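Local structure of flavocytochrome C3 fumarate reductase (Shewanella frigidimarina, 1QO8) at residues W101-I110 with V288-Y296; V147-S156 with I265-V273. The protein catalyses the essentially one-way reduction of fumarate to succinate, using one FAD and four covalently bound c-type hemes per subunit, and may take part in electron transport to Fe(3+). All coordinates share one frame; numbering follows the deposited sequence.

Contact 1 of 2, residues W101-I110 with V288-Y296; sequences WDDGWDQDKI and VVHGKHTGY. With HEM (protoporphyrin IX containing Fe), chain F.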
loop_
_atom_site.group_PDB
_atom_site.type_symbol
_atom_site.label_atom_id
_atom_site.label_comp_id
_atom_site.label_asym_id
_atom_site.label_seq_id
_atom_site.Cartn_x
_atom_site.Cartn_y
_atom_site.Cartn_z
ATOM N N TRP A 101 21.858 15.745 12.682
ATOM C CA TRP A 101 22.304 14.579 13.464
ATOM C C TRP A 101 21.520 13.356 13.004
ATOM O O TRP A 101 21.924 12.219 13.230
ATOM C CB TRP A 101 21.945 14.856 14.912
ATOM C CG TRP A 101 20.496 14.899 15.317
ATOM C CD1 TRP A 101 19.736 16.037 15.400
ATOM C CD2 TRP A 101 19.676 13.807 15.776
ATOM N NE1 TRP A 101 18.482 15.670 15.815
ATOM C CE2 TRP A 101 18.406 14.350 16.110
ATOM C CE3 TRP A 101 19.873 12.415 15.898
ATOM C CZ2 TRP A 101 17.337 13.580 16.550
ATOM C CZ3 TRP A 101 18.819 11.636 16.385
ATOM C CH2 TRP A 101 17.544 12.229 16.663
ATOM N N ASP A 102 20.277 13.590 12.590
ATOM C CA ASP A 102 19.372 12.496 12.290
ATOM C C ASP A 102 19.554 12.050 10.837
ATOM O O ASP A 102 18.937 12.513 9.889
ATOM C CB ASP A 102 17.950 12.897 12.642
ATOM C CG ASP A 102 16.978 11.770 12.341
ATOM O OD1 ASP A 102 17.420 10.696 11.879
ATOM O OD2 ASP A 102 15.769 12.017 12.563
ATOM N N ASP A 103 20.483 11.157 10.615
ATOM C CA ASP A 103 21.001 10.761 9.318
ATOM C C ASP A 103 20.422 9.439 8.854
ATOM O O ASP A 103 21.056 8.745 8.065
ATOM C CB ASP A 103 22.532 10.636 9.379
ATOM C CG ASP A 103 23.119 9.930 10.594
ATOM O OD1 ASP A 103 22.412 9.332 11.450
ATOM O OD2 ASP A 103 24.377 9.952 10.691
ATOM N N GLY A 104 19.216 9.059 9.223
ATOM C CA GLY A 104 18.693 7.750 8.850
ATOM C C GLY A 104 18.983 6.709 9.940
ATOM O O GLY A 104 19.013 7.056 11.120
ATOM N N TRP A 105 19.162 5.466 9.555
ATOM C CA TRP A 105 19.126 4.343 10.506
ATOM C C TRP A 105 20.466 3.624 10.376
ATOM O O TRP A 105 20.988 3.420 9.268
ATOM C CB TRP A 105 17.872 3.512 10.227
ATOM C CG TRP A 105 18.066 2.223 9.491
ATOM C CD1 TRP A 105 18.789 2.001 8.349
ATOM C CD2 TRP A 105 17.512 0.938 9.835
ATOM N NE1 TRP A 105 18.743 0.682 7.987
ATOM C CE2 TRP A 105 17.971 -0.002 8.885
ATOM C CE3 TRP A 105 16.672 0.488 10.862
ATOM C CZ2 TRP A 105 17.633 -1.354 8.931
ATOM C CZ3 TRP A 105 16.341 -0.853 10.909
ATOM C CH2 TRP A 105 16.826 -1.762 9.956
ATOM N N ASP A 106 21.151 3.303 11.464
ATOM C CA ASP A 106 22.393 2.510 11.315
ATOM C C ASP A 106 22.112 1.105 11.836
ATOM O O ASP A 106 22.064 0.875 13.044
ATOM C CB ASP A 106 23.566 3.193 11.963
ATOM C CG ASP A 106 24.854 2.422 11.733
ATOM O OD1 ASP A 106 24.980 1.238 12.087
ATOM O OD2 ASP A 106 25.798 3.009 11.170
ATOM N N GLN A 107 21.893 0.173 10.902
ATOM C CA GLN A 107 21.447 -1.187 11.216
ATOM C C GLN A 107 22.448 -1.902 12.121
ATOM O O GLN A 107 22.091 -2.476 13.169
ATOM C CB GLN A 107 21.099 -2.017 9.981
ATOM C CG GLN A 107 21.912 -1.709 8.751
ATOM C CD GLN A 107 21.913 -2.727 7.624
ATOM O OE1 GLN A 107 21.534 -3.899 7.801
ATOM N NE2 GLN A 107 22.328 -2.278 6.421
ATOM N N ASP A 108 23.716 -1.694 11.795
ATOM C CA ASP A 108 24.761 -2.302 12.681
ATOM C C ASP A 108 24.729 -1.743 14.079
ATOM O O ASP A 108 24.653 -2.518 15.066
ATOM C CB ASP A 108 26.049 -2.346 11.830
ATOM C CG ASP A 108 25.815 -3.414 10.721
ATOM O OD1 ASP A 108 25.009 -4.377 10.904
ATOM O OD2 ASP A 108 26.356 -3.373 9.591
ATOM N N LYS A 109 24.526 -0.426 14.291
ATOM C CA LYS A 109 24.348 0.101 15.649
ATOM C C LYS A 109 23.036 -0.257 16.315
ATOM O O LYS A 109 22.915 -0.381 17.545
ATOM C CB LYS A 109 24.466 1.636 15.662
ATOM C CG LYS A 109 25.888 2.120 15.775
ATOM C CD LYS A 109 26.034 3.550 15.273
ATOM C CE LYS A 109 27.510 3.889 15.114
ATOM N NZ LYS A 109 27.644 5.362 15.270
ATOM N N ILE A 110 21.997 -0.462 15.506
ATOM C CA ILE A 110 20.716 -0.901 16.063
ATOM C C ILE A 110 20.831 -2.313 16.636
ATOM O O ILE A 110 20.304 -2.689 17.676
ATOM C CB ILE A 110 19.679 -0.754 14.937
ATOM C CG1 ILE A 110 19.384 0.758 14.729
ATOM C CG2 ILE A 110 18.389 -1.475 15.253
ATOM C CD1 ILE A 110 18.539 0.987 13.492
ATOM N N VAL A 288 14.529 0.587 19.854
ATOM C CA VAL A 288 15.798 1.255 19.774
ATOM C C VAL A 288 15.568 2.710 19.387
ATOM O O VAL A 288 14.863 3.053 18.398
ATOM C CB VAL A 288 16.674 0.596 18.702
ATOM C CG1 VAL A 288 18.067 1.224 18.697
ATOM C CG2 VAL A 288 16.795 -0.936 18.946
ATOM N N VAL A 289 16.158 3.547 20.217
ATOM C CA VAL A 289 16.231 4.974 20.150
ATOM C C VAL A 289 17.620 5.417 19.657
ATOM O O VAL A 289 18.675 4.964 20.098
ATOM C CB VAL A 289 16.055 5.625 21.535
ATOM C CG1 VAL A 289 16.072 7.159 21.407
ATOM C CG2 VAL A 289 14.783 5.178 22.182
ATOM N N HIS A 290 17.619 6.259 18.624
ATOM C CA HIS A 290 18.771 7.052 18.275
ATOM C C HIS A 290 18.645 8.457 18.846
ATOM O O HIS A 290 17.832 9.245 18.365
ATOM C CB HIS A 290 18.949 7.043 16.764
ATOM C CG HIS A 290 20.133 7.861 16.374
ATOM N ND1 HIS A 290 20.267 8.286 15.107
ATOM C CD2 HIS A 290 21.213 8.329 17.043
ATOM C CE1 HIS A 290 21.378 9.007 14.973
ATOM N NE2 HIS A 290 21.975 9.016 16.131
ATOM N N GLY A 291 19.420 8.695 19.914
ATOM C CA GLY A 291 19.455 9.966 20.600
ATOM C C GLY A 291 20.577 10.738 19.952
ATOM O O GLY A 291 21.635 10.134 19.639
ATOM N N LYS A 292 20.345 12.050 19.811
ATOM C CA LYS A 292 21.353 12.873 19.130
ATOM C C LYS A 292 22.718 12.795 19.827
ATOM O O LYS A 292 23.724 12.986 19.147
ATOM C CB LYS A 292 20.818 14.324 19.230
ATOM C CG LYS A 292 21.808 15.411 18.789
ATOM C CD LYS A 292 21.085 16.779 18.827
ATOM C CE LYS A 292 21.978 17.891 18.220
ATOM N NZ LYS A 292 21.229 19.191 18.549
ATOM N N HIS A 293 22.719 12.835 21.137
ATOM C CA HIS A 293 24.039 12.935 21.836
ATOM C C HIS A 293 24.479 11.550 22.304
ATOM O O HIS A 293 25.592 11.121 22.229
ATOM C CB HIS A 293 23.879 13.890 23.071
ATOM C CG HIS A 293 23.781 15.270 22.436
ATOM N ND1 HIS A 293 22.709 16.138 22.559
ATOM C CD2 HIS A 293 24.646 15.884 21.622
ATOM C CE1 HIS A 293 22.966 17.227 21.857
ATOM N NE2 HIS A 293 24.128 17.081 21.253
ATOM N N THR A 294 23.488 10.797 22.771
ATOM C CA THR A 294 23.812 9.529 23.427
ATOM C C THR A 294 23.953 8.400 22.418
ATOM O O THR A 294 24.590 7.423 22.720
ATOM C CB THR A 294 22.712 9.234 24.439
ATOM O OG1 THR A 294 21.537 8.820 23.818
ATOM C CG2 THR A 294 22.444 10.458 25.274
ATOM N N GLY A 295 23.394 8.538 21.209
ATOM C CA GLY A 295 23.565 7.479 20.216
ATOM C C GLY A 295 22.426 6.493 20.371
ATOM O O GLY A 295 21.341 6.809 20.918
ATOM N N TYR A 296 22.683 5.252 19.986
ATOM C CA TYR A 296 21.664 4.220 19.914
ATOM C C TYR A 296 21.595 3.466 21.201
ATOM O O TYR A 296 22.654 3.048 21.718
ATOM C CB TYR A 296 21.918 3.234 18.786
ATOM C CG TYR A 296 21.784 3.830 17.392
ATOM C CD1 TYR A 296 22.791 4.609 16.833
ATOM C CD2 TYR A 296 20.637 3.614 16.651
ATOM C CE1 TYR A 296 22.624 5.116 15.564
ATOM C CE2 TYR A 296 20.483 4.112 15.373
ATOM C CZ TYR A 296 21.458 4.872 14.846
ATOM O OH TYR A 296 21.341 5.385 13.585
HETATM C CHA HEM F . 27.365 20.239 22.292
HETATM C CHB HEM F . 32.000 20.741 23.774
HETATM C CHC HEM F . 31.176 25.258 25.312
HETATM C CHD HEM F . 26.587 24.790 23.806
HETATM C C1A HEM F . 28.693 20.008 22.622
HETATM C C2A HEM F . 29.325 18.709 22.473
HETATM C C3A HEM F . 30.589 18.883 22.855
HETATM C C4A HEM F . 30.789 20.248 23.249
HETATM C CMA HEM F . 31.745 17.868 22.889
HETATM C CAA HEM F . 28.643 17.409 21.967
HETATM C CBA HEM F . 28.296 17.094 20.541
HETATM C CGA HEM F . 27.901 15.735 20.009
HETATM O O1A HEM F . 28.466 15.437 18.883
HETATM O O2A HEM F . 27.073 14.951 20.574
HETATM C C1B HEM F . 32.204 22.028 24.207
HETATM C C2B HEM F . 33.489 22.652 24.514
HETATM C C3B HEM F . 33.273 23.918 24.891
HETATM C C4B HEM F . 31.839 24.103 24.901
HETATM C CMB HEM F . 34.846 21.936 24.323
HETATM C CAB HEM F . 34.285 25.024 25.199
HETATM C CBB HEM F . 35.473 25.349 24.641
HETATM C C1C HEM F . 29.829 25.504 25.092
HETATM C C2C HEM F . 29.106 26.703 25.465
HETATM C C3C HEM F . 27.889 26.580 25.020
HETATM C C4C HEM F . 27.744 25.300 24.382
HETATM C CMC HEM F . 29.746 27.889 26.231
HETATM C CAC HEM F . 26.687 27.581 24.991
HETATM C CBC HEM F . 26.904 28.880 24.667
HETATM C C1D HEM F . 26.376 23.555 23.234
HETATM C C2D HEM F . 25.158 23.045 22.660
HETATM C C3D HEM F . 25.399 21.818 22.233
HETATM C C4D HEM F . 26.790 21.472 22.554
HETATM C CMD HEM F . 23.859 23.903 22.581
HETATM C CAD HEM F . 24.507 20.804 21.465
HETATM C CBD HEM F . 24.921 20.887 19.958
HETATM C CGD HEM F . 25.014 22.284 19.375
HETATM O O1D HEM F . 24.039 23.057 19.625
HETATM O O2D HEM F . 26.000 22.648 18.693
HETATM N NA HEM F . 29.585 20.922 23.175
HETATM N NB HEM F . 31.234 22.954 24.437
HETATM N NC HEM F . 28.953 24.630 24.459
HETATM N ND HEM F . 27.330 22.578 23.157
HETATM FE FE HEM F . 29.279 22.829 23.750
HETATM O O HOH W 1 23.816 11.548 15.183
HETATM O O HOH W 2 18.448 8.561 13.034
#

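Contact 2 of 2, residues V147-S156 with I265-V273; sequences VILVDKAPFS and IDTRLNSRV. With FAD (flavin-adenine dinucleotide), chain G.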
loop_
_atom_site.group_PDB
_atom_site.type_symbol
_atom_site.label_atom_id
_atom_site.label_comp_id
_atom_site.label_asym_id
_atom_site.label_seq_id
_atom_site.Cartn_x
_atom_site.Cartn_y
_atom_site.Cartn_z
ATOM N N VAL A 147 6.019 6.045 32.557
ATOM C CA VAL A 147 5.936 6.415 31.142
ATOM C C VAL A 147 7.228 7.099 30.719
ATOM O O VAL A 147 7.719 7.958 31.438
ATOM C CB VAL A 147 4.780 7.406 30.904
ATOM C CG1 VAL A 147 4.780 8.063 29.515
ATOM C CG2 VAL A 147 3.444 6.711 31.082
ATOM N N ILE A 148 7.774 6.738 29.564
ATOM C CA ILE A 148 8.760 7.583 28.912
ATOM C C ILE A 148 8.068 8.172 27.658
ATOM O O ILE A 148 7.329 7.397 27.075
ATOM C CB ILE A 148 10.040 6.807 28.565
ATOM C CG1 ILE A 148 10.754 6.419 29.919
ATOM C CG2 ILE A 148 10.989 7.577 27.675
ATOM C CD1 ILE A 148 11.969 5.541 29.651
ATOM N N LEU A 149 8.298 9.445 27.356
ATOM C CA LEU A 149 7.627 10.059 26.196
ATOM C C LEU A 149 8.799 10.453 25.325
ATOM O O LEU A 149 9.561 11.230 25.952
ATOM C CB LEU A 149 6.814 11.313 26.541
ATOM C CG LEU A 149 6.309 12.195 25.387
ATOM C CD1 LEU A 149 5.546 11.341 24.342
ATOM C CD2 LEU A 149 5.350 13.284 25.907
ATOM N N VAL A 150 8.938 10.029 24.086
ATOM C CA VAL A 150 10.087 10.467 23.299
ATOM C C VAL A 150 9.670 11.210 22.023
ATOM O O VAL A 150 8.637 10.888 21.419
ATOM C CB VAL A 150 11.010 9.310 22.866
ATOM C CG1 VAL A 150 11.587 8.529 24.069
ATOM C CG2 VAL A 150 10.275 8.262 22.023
ATOM N N ASP A 151 10.510 12.186 21.555
ATOM C CA ASP A 151 10.117 12.781 20.270
ATOM C C ASP A 151 11.392 12.988 19.498
ATOM O O ASP A 151 12.319 13.476 20.120
ATOM C CB ASP A 151 9.365 14.126 20.447
ATOM C CG ASP A 151 8.772 14.592 19.114
ATOM O OD1 ASP A 151 9.503 15.009 18.225
ATOM O OD2 ASP A 151 7.512 14.517 19.031
ATOM N N LYS A 152 11.440 12.751 18.175
ATOM C CA LYS A 152 12.715 12.926 17.474
ATOM C C LYS A 152 13.039 14.380 17.166
ATOM O O LYS A 152 14.140 14.609 16.623
ATOM C CB LYS A 152 12.702 12.116 16.165
ATOM C CG LYS A 152 11.631 12.739 15.171
ATOM C CD LYS A 152 11.632 11.937 13.862
ATOM C CE LYS A 152 10.334 12.318 12.974
ATOM N NZ LYS A 152 10.752 11.816 11.589
ATOM N N ALA A 153 12.045 15.252 17.307
ATOM C CA ALA A 153 12.257 16.637 16.850
ATOM C C ALA A 153 12.878 17.486 17.989
ATOM O O ALA A 153 12.824 17.082 19.163
ATOM C CB ALA A 153 10.878 17.234 16.503
ATOM N N PRO A 154 13.288 18.685 17.647
ATOM C CA PRO A 154 13.874 19.675 18.525
ATOM C C PRO A 154 12.961 20.146 19.669
ATOM O O PRO A 154 13.283 20.615 20.735
ATOM C CB PRO A 154 14.181 20.847 17.608
ATOM C CG PRO A 154 14.065 20.381 16.205
ATOM C CD PRO A 154 13.606 18.960 16.188
ATOM N N PHE A 155 11.648 20.059 19.411
ATOM C CA PHE A 155 10.661 20.610 20.312
ATOM C C PHE A 155 9.511 19.675 20.011
ATOM O O PHE A 155 9.334 19.084 18.980
ATOM C CB PHE A 155 10.141 22.018 20.183
ATOM C CG PHE A 155 9.999 22.541 18.791
ATOM C CD1 PHE A 155 11.104 23.049 18.127
ATOM C CD2 PHE A 155 8.785 22.467 18.135
ATOM C CE1 PHE A 155 11.041 23.567 16.864
ATOM C CE2 PHE A 155 8.695 22.978 16.827
ATOM C CZ PHE A 155 9.800 23.535 16.227
ATOM N N SER A 156 8.591 19.597 20.936
ATOM C CA SER A 156 7.447 18.809 20.638
ATOM C C SER A 156 6.244 19.559 19.991
ATOM O O SER A 156 6.246 20.791 19.866
ATOM C CB SER A 156 6.925 18.222 21.906
ATOM O OG SER A 156 6.471 19.311 22.699
ATOM N N ILE A 265 5.827 13.944 33.582
ATOM C CA ILE A 265 6.252 13.346 32.323
ATOM C C ILE A 265 7.100 14.368 31.580
ATOM O O ILE A 265 6.485 15.368 31.088
ATOM C CB ILE A 265 5.034 13.090 31.436
ATOM C CG1 ILE A 265 3.997 12.268 32.214
ATOM C CG2 ILE A 265 5.510 12.448 30.145
ATOM C CD1 ILE A 265 2.655 12.279 31.501
ATOM N N ASP A 266 8.404 14.164 31.497
ATOM C CA ASP A 266 9.163 15.080 30.658
ATOM C C ASP A 266 9.308 14.493 29.257
ATOM O O ASP A 266 9.714 13.309 29.168
ATOM C CB ASP A 266 10.500 15.412 31.326
ATOM C CG ASP A 266 10.238 16.245 32.596
ATOM O OD1 ASP A 266 9.059 16.635 32.867
ATOM O OD2 ASP A 266 11.236 16.505 33.310
ATOM N N THR A 267 9.139 15.219 28.174
ATOM C CA THR A 267 9.489 14.636 26.889
ATOM C C THR A 267 10.991 14.460 26.686
ATOM O O THR A 267 11.767 15.413 26.882
ATOM C CB THR A 267 8.822 15.463 25.791
ATOM O OG1 THR A 267 9.344 15.152 24.453
ATOM C CG2 THR A 267 9.155 16.856 26.200
ATOM N N ARG A 268 11.452 13.321 26.179
ATOM C CA ARG A 268 12.849 13.255 25.736
ATOM C C ARG A 268 12.909 13.699 24.287
ATOM O O ARG A 268 12.492 12.927 23.438
ATOM C CB ARG A 268 13.343 11.827 25.872
ATOM C CG ARG A 268 14.687 11.336 26.241
ATOM C CD ARG A 268 14.732 9.810 26.616
ATOM N NE ARG A 268 14.401 9.584 28.023
ATOM C CZ ARG A 268 14.873 8.479 28.683
ATOM N NH1 ARG A 268 15.596 7.586 27.998
ATOM N NH2 ARG A 268 14.638 8.259 29.966
ATOM N N LEU A 269 13.564 14.780 23.967
ATOM C CA LEU A 269 13.672 15.409 22.682
ATOM C C LEU A 269 14.871 14.842 21.963
ATOM O O LEU A 269 15.735 14.145 22.512
ATOM C CB LEU A 269 13.743 16.924 22.950
ATOM C CG LEU A 269 12.434 17.552 23.542
ATOM C CD1 LEU A 269 12.667 18.967 24.029
ATOM C CD2 LEU A 269 11.334 17.437 22.525
ATOM N N ASN A 270 14.950 15.156 20.677
ATOM C CA ASN A 270 16.001 14.727 19.737
ATOM C C ASN A 270 16.314 13.231 19.980
ATOM O O ASN A 270 17.467 12.809 19.889
ATOM C CB ASN A 270 17.208 15.606 19.868
ATOM C CG ASN A 270 16.884 17.077 19.991
ATOM O OD1 ASN A 270 16.394 17.728 19.026
ATOM N ND2 ASN A 270 17.206 17.703 21.158
ATOM N N SER A 271 15.274 12.421 20.116
ATOM C CA SER A 271 15.310 10.983 20.332
ATOM C C SER A 271 14.370 10.294 19.324
ATOM O O SER A 271 13.151 10.237 19.519
ATOM C CB SER A 271 14.745 10.734 21.759
ATOM O OG SER A 271 15.655 11.458 22.595
ATOM N N ARG A 272 14.958 9.816 18.246
ATOM C CA ARG A 272 14.243 9.095 17.221
ATOM C C ARG A 272 14.217 7.572 17.433
ATOM O O ARG A 272 15.267 6.862 17.485
ATOM C CB ARG A 272 14.885 9.400 15.855
ATOM C CG ARG A 272 14.111 8.681 14.751
ATOM C CD ARG A 272 14.750 9.153 13.443
ATOM N NE ARG A 272 13.832 8.856 12.370
ATOM C CZ ARG A 272 14.195 8.850 11.084
ATOM N NH1 ARG A 272 15.427 9.160 10.719
ATOM N NH2 ARG A 272 13.266 8.538 10.178
ATOM N N VAL A 273 12.974 7.102 17.508
ATOM C CA VAL A 273 12.765 5.668 17.604
ATOM C C VAL A 273 12.968 5.100 16.177
ATOM O O VAL A 273 12.432 5.693 15.225
ATOM C CB VAL A 273 11.373 5.305 18.121
ATOM C CG1 VAL A 273 11.168 3.784 17.912
ATOM C CG2 VAL A 273 11.192 5.669 19.592
HETATM P PA FAD G . 1.643 14.757 15.114
HETATM O O1A FAD G . 1.036 15.946 15.791
HETATM O O2A FAD G . 2.289 14.884 13.929
HETATM O O5B FAD G . 2.886 14.480 16.035
HETATM C C5B FAD G . 3.735 13.267 15.908
HETATM C C4B FAD G . 5.022 13.467 16.854
HETATM O O4B FAD G . 5.800 12.189 16.647
HETATM C C3B FAD G . 5.984 14.560 16.281
HETATM O O3B FAD G . 6.282 15.647 17.035
HETATM C C2B FAD G . 7.118 13.758 15.544
HETATM O O2B FAD G . 8.417 14.398 15.540
HETATM C C1B FAD G . 7.214 12.594 16.458
HETATM N N9A FAD G . 7.794 11.405 15.821
HETATM C C8A FAD G . 7.635 10.959 14.533
HETATM N N7A FAD G . 8.392 9.930 14.267
HETATM C C5A FAD G . 9.096 9.666 15.438
HETATM C C6A FAD G . 10.154 8.716 15.772
HETATM N N6A FAD G . 10.625 7.825 14.944
HETATM N N1A FAD G . 10.569 8.774 17.062
HETATM C C2A FAD G . 10.168 9.746 17.949
HETATM N N3A FAD G . 9.211 10.672 17.714
HETATM C C4A FAD G . 8.750 10.583 16.438
HETATM N N1 FAD G . -7.090 18.290 11.752
HETATM C C2 FAD G . -8.174 18.611 12.407
HETATM O O2 FAD G . -9.012 17.887 12.831
HETATM N N3 FAD G . -8.506 19.965 12.717
HETATM C C4 FAD G . -7.589 20.918 12.287
HETATM O O4 FAD G . -7.824 22.079 12.469
HETATM C C4X FAD G . -6.419 20.532 11.502
HETATM N N5 FAD G . -5.578 21.470 11.038
HETATM C C5X FAD G . -4.447 21.125 10.379
HETATM C C6 FAD G . -3.605 22.155 9.936
HETATM C C7 FAD G . -2.446 21.838 9.271
HETATM C C7M FAD G . -1.493 22.876 8.769
HETATM C C8 FAD G . -2.116 20.446 9.089
HETATM C C8M FAD G . -0.819 20.087 8.430
HETATM C C9 FAD G . -2.923 19.437 9.549
HETATM C C9A FAD G . -4.097 19.731 10.201
HETATM N N10 FAD G . -5.021 18.785 10.687
HETATM C C10 FAD G . -6.152 19.137 11.317
HETATM C "C1'" FAD G . -4.590 17.364 10.883
HETATM C "C2'" FAD G . -4.262 17.115 12.393
HETATM O "O2'" FAD G . -3.568 18.360 12.742
HETATM C "C3'" FAD G . -3.144 16.044 12.397
HETATM O "O3'" FAD G . -3.598 14.834 11.776
HETATM C "C4'" FAD G . -3.042 15.515 13.867
HETATM O "O4'" FAD G . -2.534 16.664 14.610
HETATM C "C5'" FAD G . -1.908 14.428 13.852
HETATM O "O5'" FAD G . -1.577 14.253 15.370
HETATM P P FAD G . -0.607 13.169 15.876
HETATM O O1P FAD G . -0.621 13.327 17.379
HETATM O O2P FAD G . -1.065 12.002 15.267
HETATM O O3P FAD G . 0.636 13.493 15.204
HETATM O O HOH W 3 15.868 16.867 16.480
HETATM O O HOH W 4 15.998 20.619 21.377
#

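Contact 1 of 2, residues W101-I110 with V288-Y296
Val288 opens the contact with a light apolar touch, its CG2 lying 4.1 Å from CG2 of Ile110 on the first turn of helix 107-115. Two residues on, His290 is sandwiched between aromatic rings. CG stands anti to the backbone N (chi1 180°), which carries the imidazole out toward the 101-110 loop; there the edge of Trp101 points at one imidazole face, the planes at 79° and the centroids 5.1 Å apart, while Tyr296 CE1 lies over the opposite face. Both ring nitrogens reach the loop through water: ND1 meets a molecule that donates to Asp102 OD1 and Gly104 O, and NE2 makes a long 3.3 Å bond to one that donates to Trp101 O. Strands 284-291 and 295-301 are antiparallel neighbours here, joined by a tight beta hairpin in which Gly291 and Gly295 exchange backbone hydrogen bonds. At the start of its turn Lys292 runs its extended chain across the Trp101 indole, CB making a CH-pi contact 3.9 Å from the centroid of the five-membered ring, and its NZ goes on to a salt bridge with Glu29 in the cytochrome part. On the returning strand Tyr296 takes the helix start. Its OH accepts from Asp106 N at 3.0 Å, a bent bond of 131°, while the Asp106 carboxylate N-caps the helix, OD1 accepting from Lys109 N at 2.8 Å. Lys109 CB sits over the phenol face turned from His290, 4.0 Å from the ring centroid, and Ile110 CG1 packs against Tyr296 CE2.

Contact 2 of 2, residues V147-S156 with I265-V273
Val150 CG2 meets Val273 CG2 at 3.7 Å beside the FAD adenine, whose edge Val273 reads with its backbone, N donating to N1A at 3.0 Å and O accepting from N6A at 2.8 Å. Asp151 CG stands anti to the backbone N (chi1 -171°), placing the carboxylate at the ribose, where O3B donates to OD2 at 2.6 Å and O2B to OD1 at 3.0 Å. The extended Lys152 chain runs over one face of the adenine, its CE 3.3 Å from N7A, and its NZ pairs with Asp339. In the next shell OD1 also accepts from Ala153 N through its anti lone pair, an Asx turn that fixes the carboxylate's rotation, and OD2 accepts from Ala129 N. Replacing Asp151 with an alanine removes the carboxylate, and would probably leave both ribose hydroxyls without that acceptor and the amides of Ala153 and Ala129 without their mate. An acidic residue just after the second strand of the parallel sheet, gripping the ribose, is characteristic of Rossmann-type dinucleotide-binding folds. The strand pairing behind it is parallel: Arg268 N donates to Leu149 O nearly straight (172°), and Arg268 O accepts from Asp151 N. Ser271 N reaches Asp151 O from above its carbonyl plane, and Ala153 O receives Asn270 N. Farther out, Leu269 CD2 lies against Ala153 O, and Ile148 CG2 lies over one face of the Arg268 guanidinium, toward its rim; Glu120 salt-bridges that group.

The centres of contact 1 and contact 2 lie about 14 Å apart, on the same side of the chain's centre. Along the sequence contact 2 is nested inside the loop that contact 1 closes: 101-110 comes first, then 147-156, 265-273 and 288-296. Strand 271-278, which leaves contact 2, is followed by its antiparallel neighbour 284-291, which enters contact 1, so both contacts reach the mixed sheet, while the pairing in contact 2 belongs to the parallel one. They also touch directly: Asp102 OD1 forms a salt bridge with Arg272 NH1, and His290 N probably hydrogen-bonds Arg272 O. The neighbouring strands thus connect the adenosine site to the hairpin beside a heme.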